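Local coordinates for protein denovo NTF2 (Synthetic construct, PDB 6W40) that is a computationally designed NTF2-like protein, probably made to explore diverse pocket shapes within this fold, at residues F27-V41 and V108-R120. Numbering follows the deposited sequence.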
loop_
_atom_site.group_PDB
_atom_site.type_symbol
_atom_site.label_atom_id
_atom_site.label_comp_id
_atom_site.label_asym_id
_atom_site.label_seq_id
_atom_site.Cartn_x
_atom_site.Cartn_y
_atom_site.Cartn_z
ATOM N N PHE A 27 12.372 2.475 6.190
ATOM C CA PHE A 27 12.850 1.192 5.694
ATOM C C PHE A 27 13.803 0.519 6.673
ATOM O O PHE A 27 13.917 -0.711 6.662
ATOM C CB PHE A 27 13.534 1.381 4.337
ATOM C CG PHE A 27 14.000 0.101 3.704
ATOM C CD1 PHE A 27 13.124 -0.678 2.969
ATOM C CD2 PHE A 27 15.315 -0.318 3.835
ATOM C CE1 PHE A 27 13.545 -1.857 2.382
ATOM C CE2 PHE A 27 15.743 -1.498 3.251
ATOM C CZ PHE A 27 14.856 -2.266 2.524
ATOM N N HIS A 28 14.474 1.299 7.525
ATOM C CA HIS A 28 15.444 0.729 8.453
ATOM C C HIS A 28 14.759 -0.065 9.556
ATOM O O HIS A 28 15.273 -1.104 9.992
ATOM C CB HIS A 28 16.308 1.840 9.051
ATOM C CG HIS A 28 17.392 1.346 9.959
ATOM N ND1 HIS A 28 17.172 1.027 11.281
ATOM C CD2 HIS A 28 18.712 1.131 9.738
ATOM C CE1 HIS A 28 18.305 0.632 11.835
ATOM N NE2 HIS A 28 19.255 0.686 10.918
ATOM N N GLU A 29 13.598 0.401 10.019
ATOM C CA GLU A 29 12.912 -0.263 11.120
ATOM C C GLU A 29 12.194 -1.534 10.689
ATOM O O GLU A 29 11.844 -2.352 11.547
ATOM C CB GLU A 29 11.914 0.698 11.775
ATOM C CG GLU A 29 10.686 1.004 10.933
ATOM C CD GLU A 29 9.850 2.135 11.502
ATOM O OE1 GLU A 29 10.404 2.967 12.251
ATOM O OE2 GLU A 29 8.637 2.192 11.203
ATOM N N MET A 30 11.968 -1.723 9.390
ATOM C CA MET A 30 11.293 -2.908 8.882
ATOM C C MET A 30 12.233 -3.869 8.169
ATOM O O MET A 30 11.795 -4.948 7.756
ATOM C CB MET A 30 10.161 -2.508 7.931
ATOM C CG MET A 30 9.120 -1.596 8.546
ATOM S SD MET A 30 8.022 -0.945 7.280
ATOM C CE MET A 30 9.223 -0.284 6.129
ATOM N N ALA A 31 13.505 -3.515 8.018
ATOM C CA ALA A 31 14.460 -4.357 7.313
ATOM C C ALA A 31 15.048 -5.400 8.255
ATOM O O ALA A 31 15.435 -5.082 9.385
ATOM C CB ALA A 31 15.575 -3.506 6.704
ATOM N N ASP A 32 15.102 -6.645 7.786
ATOM C CA ASP A 32 15.803 -7.693 8.509
ATOM C C ASP A 32 17.278 -7.315 8.646
ATOM O O ASP A 32 17.850 -6.691 7.746
ATOM C CB ASP A 32 15.654 -9.029 7.776
ATOM C CG ASP A 32 16.311 -10.189 8.509
ATOM O OD1 ASP A 32 17.557 -10.253 8.548
ATOM O OD2 ASP A 32 15.577 -11.043 9.049
ATOM N N PRO A 33 17.910 -7.653 9.772
ATOM C CA PRO A 33 19.350 -7.374 9.917
ATOM C C PRO A 33 20.197 -7.933 8.785
ATOM O O PRO A 33 21.244 -7.360 8.458
ATOM C CB PRO A 33 19.693 -8.037 11.258
ATOM C CG PRO A 33 18.412 -8.007 12.024
ATOM C CD PRO A 33 17.318 -8.190 11.010
ATOM N N ASP A 34 19.769 -9.033 8.172
ATOM C CA ASP A 34 20.466 -9.651 7.051
ATOM C C ASP A 34 19.690 -9.471 5.751
ATOM O O ASP A 34 19.620 -10.379 4.921
ATOM C CB ASP A 34 20.710 -11.133 7.323
ATOM C CG ASP A 34 21.539 -11.369 8.569
ATOM O OD1 ASP A 34 22.521 -10.629 8.782
ATOM O OD2 ASP A 34 21.208 -12.295 9.337
ATOM N N VAL A 35 19.094 -8.292 5.562
ATOM C CA VAL A 35 18.320 -8.025 4.357
ATOM C C VAL A 35 19.244 -8.008 3.145
ATOM O O VAL A 35 20.376 -7.509 3.206
ATOM C CB VAL A 35 17.550 -6.701 4.500
ATOM C CG1 VAL A 35 18.508 -5.545 4.768
ATOM C CG2 VAL A 35 16.706 -6.428 3.264
ATOM N N LYS A 36 18.771 -8.578 2.040
ATOM C CA LYS A 36 19.493 -8.558 0.777
ATOM C C LYS A 36 18.871 -7.538 -0.165
ATOM O O LYS A 36 17.661 -7.298 -0.142
ATOM C CB LYS A 36 19.496 -9.936 0.114
ATOM C CG LYS A 36 20.466 -10.921 0.729
ATOM C CD LYS A 36 20.558 -12.185 -0.105
ATOM C CE LYS A 36 21.691 -13.068 0.375
ATOM N NZ LYS A 36 22.995 -12.350 0.327
ATOM N N PHE A 37 19.714 -6.945 -1.008
ATOM C CA PHE A 37 19.292 -5.898 -1.929
ATOM C C PHE A 37 20.068 -6.056 -3.225
ATOM O O PHE A 37 21.303 -6.037 -3.213
ATOM C CB PHE A 37 19.534 -4.511 -1.328
ATOM C CG PHE A 37 18.954 -3.384 -2.134
ATOM C CD1 PHE A 37 17.808 -3.567 -2.889
ATOM C CD2 PHE A 37 19.560 -2.138 -2.134
ATOM C CE1 PHE A 37 17.275 -2.526 -3.627
ATOM C CE2 PHE A 37 19.033 -1.095 -2.870
ATOM C CZ PHE A 37 17.888 -1.289 -3.616
ATOM N N GLN A 38 19.353 -6.217 -4.334
ATOM C CA GLN A 38 19.977 -6.257 -5.649
ATOM C C GLN A 38 19.263 -5.286 -6.576
ATOM O O GLN A 38 18.032 -5.310 -6.682
ATOM C CB GLN A 38 19.977 -7.673 -6.239
ATOM C CG GLN A 38 18.670 -8.430 -6.128
ATOM C CD GLN A 38 18.743 -9.787 -6.802
ATOM O OE1 GLN A 38 18.281 -10.791 -6.259
ATOM N NE2 GLN A 38 19.328 -9.824 -7.994
ATOM N N VAL A 39 20.041 -4.430 -7.233
ATOM C CA VAL A 39 19.526 -3.421 -8.150
ATOM C C VAL A 39 19.937 -3.809 -9.562
ATOM O O VAL A 39 21.096 -4.168 -9.803
ATOM C CB VAL A 39 20.049 -2.018 -7.799
ATOM C CG1 VAL A 39 19.191 -0.951 -8.460
ATOM C CG2 VAL A 39 20.094 -1.825 -6.294
ATOM N N ASP A 40 18.989 -3.739 -10.491
ATOM C CA ASP A 40 19.239 -4.021 -11.902
ATOM C C ASP A 40 18.984 -2.736 -12.681
ATOM O O ASP A 40 17.834 -2.403 -12.983
ATOM C CB ASP A 40 18.358 -5.161 -12.402
ATOM C CG ASP A 40 18.764 -6.501 -11.827
ATOM O OD1 ASP A 40 19.981 -6.762 -11.735
ATOM O OD2 ASP A 40 17.868 -7.291 -11.463
ATOM N N VAL A 41 20.051 -2.015 -12.996
ATOM C CA VAL A 41 19.969 -0.786 -13.783
ATOM C C VAL A 41 20.706 -1.059 -15.088
ATOM O O VAL A 41 21.922 -0.879 -15.189
ATOM C CB VAL A 41 20.555 0.424 -13.053
ATOM C CG1 VAL A 41 20.415 1.669 -13.916
ATOM C CG2 VAL A 41 19.858 0.620 -11.722
ATOM N N VAL A 108 9.961 -11.895 5.685
ATOM C CA VAL A 108 10.211 -13.073 6.509
ATOM C C VAL A 108 10.138 -12.653 7.969
ATOM O O VAL A 108 10.902 -11.782 8.405
ATOM C CB VAL A 108 11.573 -13.719 6.203
ATOM C CG1 VAL A 108 11.840 -14.865 7.168
ATOM C CG2 VAL A 108 11.622 -14.207 4.766
ATOM N N ASP A 109 9.221 -13.269 8.718
ATOM C CA ASP A 109 9.058 -13.020 10.152
ATOM C C ASP A 109 8.833 -11.533 10.437
ATOM O O ASP A 109 9.444 -10.942 11.329
ATOM C CB ASP A 109 10.253 -13.567 10.940
ATOM C CG ASP A 109 10.001 -13.608 12.437
ATOM O OD1 ASP A 109 10.606 -12.796 13.167
ATOM O OD2 ASP A 109 9.182 -14.440 12.881
ATOM N N GLY A 110 7.942 -10.927 9.653
ATOM C CA GLY A 110 7.582 -9.537 9.836
ATOM C C GLY A 110 8.627 -8.525 9.425
ATOM O O GLY A 110 8.392 -7.323 9.588
ATOM N N LYS A 111 9.767 -8.960 8.901
ATOM C CA LYS A 111 10.822 -8.059 8.471
ATOM C C LYS A 111 11.122 -8.278 6.996
ATOM O O LYS A 111 10.969 -9.386 6.471
ATOM C CB LYS A 111 12.096 -8.257 9.304
ATOM C CG LYS A 111 11.986 -7.734 10.729
ATOM C CD LYS A 111 12.045 -6.216 10.760
ATOM C CE LYS A 111 11.667 -5.667 12.125
ATOM N NZ LYS A 111 10.212 -5.832 12.403
ATOM N N ILE A 112 11.541 -7.206 6.330
ATOM C CA ILE A 112 11.897 -7.283 4.916
ATOM C C ILE A 112 13.242 -7.996 4.810
ATOM O O ILE A 112 14.269 -7.473 5.251
ATOM C CB ILE A 112 11.948 -5.896 4.269
ATOM C CG1 ILE A 112 10.595 -5.191 4.401
ATOM C CG2 ILE A 112 12.340 -6.014 2.809
ATOM C CD1 ILE A 112 10.576 -3.794 3.817
ATOM N N LYS A 113 13.235 -9.195 4.227
ATOM C CA LYS A 113 14.442 -10.002 4.098
ATOM C C LYS A 113 15.153 -9.792 2.769
ATOM O O LYS A 113 16.378 -9.947 2.701
ATOM C CB LYS A 113 14.104 -11.487 4.273
ATOM C CG LYS A 113 15.300 -12.429 4.167
ATOM C CD LYS A 113 16.378 -12.088 5.189
ATOM C CE LYS A 113 17.647 -12.896 4.946
ATOM N NZ LYS A 113 18.278 -12.569 3.637
ATOM N N LYS A 114 14.426 -9.438 1.710
ATOM C CA LYS A 114 15.049 -9.245 0.409
ATOM C C LYS A 114 14.273 -8.208 -0.391
ATOM O O LYS A 114 13.040 -8.211 -0.397
ATOM C CB LYS A 114 15.124 -10.564 -0.369
ATOM C CG LYS A 114 15.890 -10.472 -1.675
ATOM C CD LYS A 114 15.969 -11.824 -2.358
ATOM C CE LYS A 114 16.806 -11.750 -3.618
ATOM N NZ LYS A 114 16.897 -13.068 -4.302
ATOM N N VAL A 115 15.010 -7.322 -1.058
ATOM C CA VAL A 115 14.445 -6.334 -1.970
ATOM C C VAL A 115 15.163 -6.458 -3.304
ATOM O O VAL A 115 16.397 -6.509 -3.346
ATOM C CB VAL A 115 14.577 -4.898 -1.429
ATOM C CG1 VAL A 115 14.010 -3.899 -2.431
ATOM C CG2 VAL A 115 13.882 -4.762 -0.090
ATOM N N ARG A 116 14.396 -6.514 -4.389
ATOM C CA ARG A 116 14.947 -6.471 -5.736
ATOM C C ARG A 116 14.309 -5.312 -6.485
ATOM O O ARG A 116 13.088 -5.132 -6.433
ATOM C CB ARG A 116 14.716 -7.782 -6.491
ATOM C CG ARG A 116 15.332 -7.773 -7.883
ATOM C CD ARG A 116 15.240 -9.121 -8.575
ATOM N NE ARG A 116 15.997 -9.122 -9.824
ATOM C CZ ARG A 116 16.067 -10.153 -10.660
ATOM N NH1 ARG A 116 15.420 -11.277 -10.388
ATOM N NH2 ARG A 116 16.784 -10.057 -11.771
ATOM N N ILE A 117 15.134 -4.530 -7.174
ATOM C CA ILE A 117 14.675 -3.368 -7.921
ATOM C C ILE A 117 15.272 -3.439 -9.318
ATOM O O ILE A 117 16.495 -3.541 -9.472
ATOM C CB ILE A 117 15.057 -2.051 -7.226
ATOM C CG1 ILE A 117 14.286 -1.918 -5.908
ATOM C CG2 ILE A 117 14.785 -0.865 -8.139
ATOM C CD1 ILE A 117 14.583 -0.660 -5.134
ATOM N N ILE A 118 14.411 -3.393 -10.332
ATOM C CA ILE A 118 14.814 -3.483 -11.730
ATOM C C ILE A 118 14.314 -2.234 -12.439
ATOM O O ILE A 118 13.109 -1.953 -12.439
ATOM C CB ILE A 118 14.268 -4.753 -12.400
ATOM C CG1 ILE A 118 14.732 -5.993 -11.633
ATOM C CG2 ILE A 118 14.711 -4.821 -13.854
ATOM C CD1 ILE A 118 14.051 -7.267 -12.066
ATOM N N ILE A 119 15.236 -1.486 -13.039
ATOM C CA ILE A 119 14.920 -0.247 -13.736
ATOM C C ILE A 119 15.385 -0.378 -15.178
ATOM O O ILE A 119 16.554 -0.692 -15.432
ATOM C CB ILE A 119 15.581 0.969 -13.063
ATOM C CG1 ILE A 119 15.205 1.030 -11.581
ATOM C CG2 ILE A 119 15.172 2.251 -13.767
ATOM C CD1 ILE A 119 15.874 2.162 -10.834
ATOM N N ARG A 120 14.473 -0.143 -16.115
ATOM C CA ARG A 120 14.820 -0.129 -17.531
ATOM C C ARG A 120 14.641 1.270 -18.108
ATOM O O ARG A 120 13.830 2.057 -17.615
ATOM C CB ARG A 120 13.971 -1.131 -18.316
ATOM C CG ARG A 120 14.134 -2.580 -17.885
ATOM C CD ARG A 120 13.784 -3.519 -19.029
ATOM N NE ARG A 120 12.563 -3.109 -19.718
ATOM C CZ ARG A 120 12.167 -3.596 -20.889
ATOM N NH1 ARG A 120 12.899 -4.512 -21.508
ATOM N NH2 ARG A 120 11.040 -3.167 -21.443
ATOM O OXT ARG A 120 15.298 1.648 -19.078
#
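Gln38 sets its amide NE2 over one face of the Arg116 guanidinium, the two planes only 11° apart. Gln38 CG meets Arg116 CG at 3.8 Å. Arg116 runs extended from CG to NE, with CG anti to the backbone N (chi1 -178°), and this carries the guanidinium along the sheet to Asp40. There Arg116 NE and NH2 both grip Asp40 OD2 from the guanidinium edge, at 3.1 and 3.0 Å. Asp40 OD1 is hydrogen-bonded to His45 ND1. With an alanine at Arg116, the Asp40 carboxylate would probably lose its salt-bridge mate and the Gln38 amide its flat neighbour. On the other face, Val115 CG1 and Ile117 CD1 pack against Phe37 CE1, at 3.7 and 3.6 Å. Val115 CG2 meets the edge of the Phe27 ring. Helix 51-65 touches this apolar face. Lys113 NZ reaches back to Asp34 O, a hydrogen bond of 2.9 Å. Lys113 and Lys114 form a classic bulge opposite Ile106. Strands 35-41 and 111-119 run parallel, at 10°, with alternating backbone bonds from Lys36 to Ile119. Such a curved mixed sheet, with helices against its apolar face, is characteristic of the NTF2-like fold.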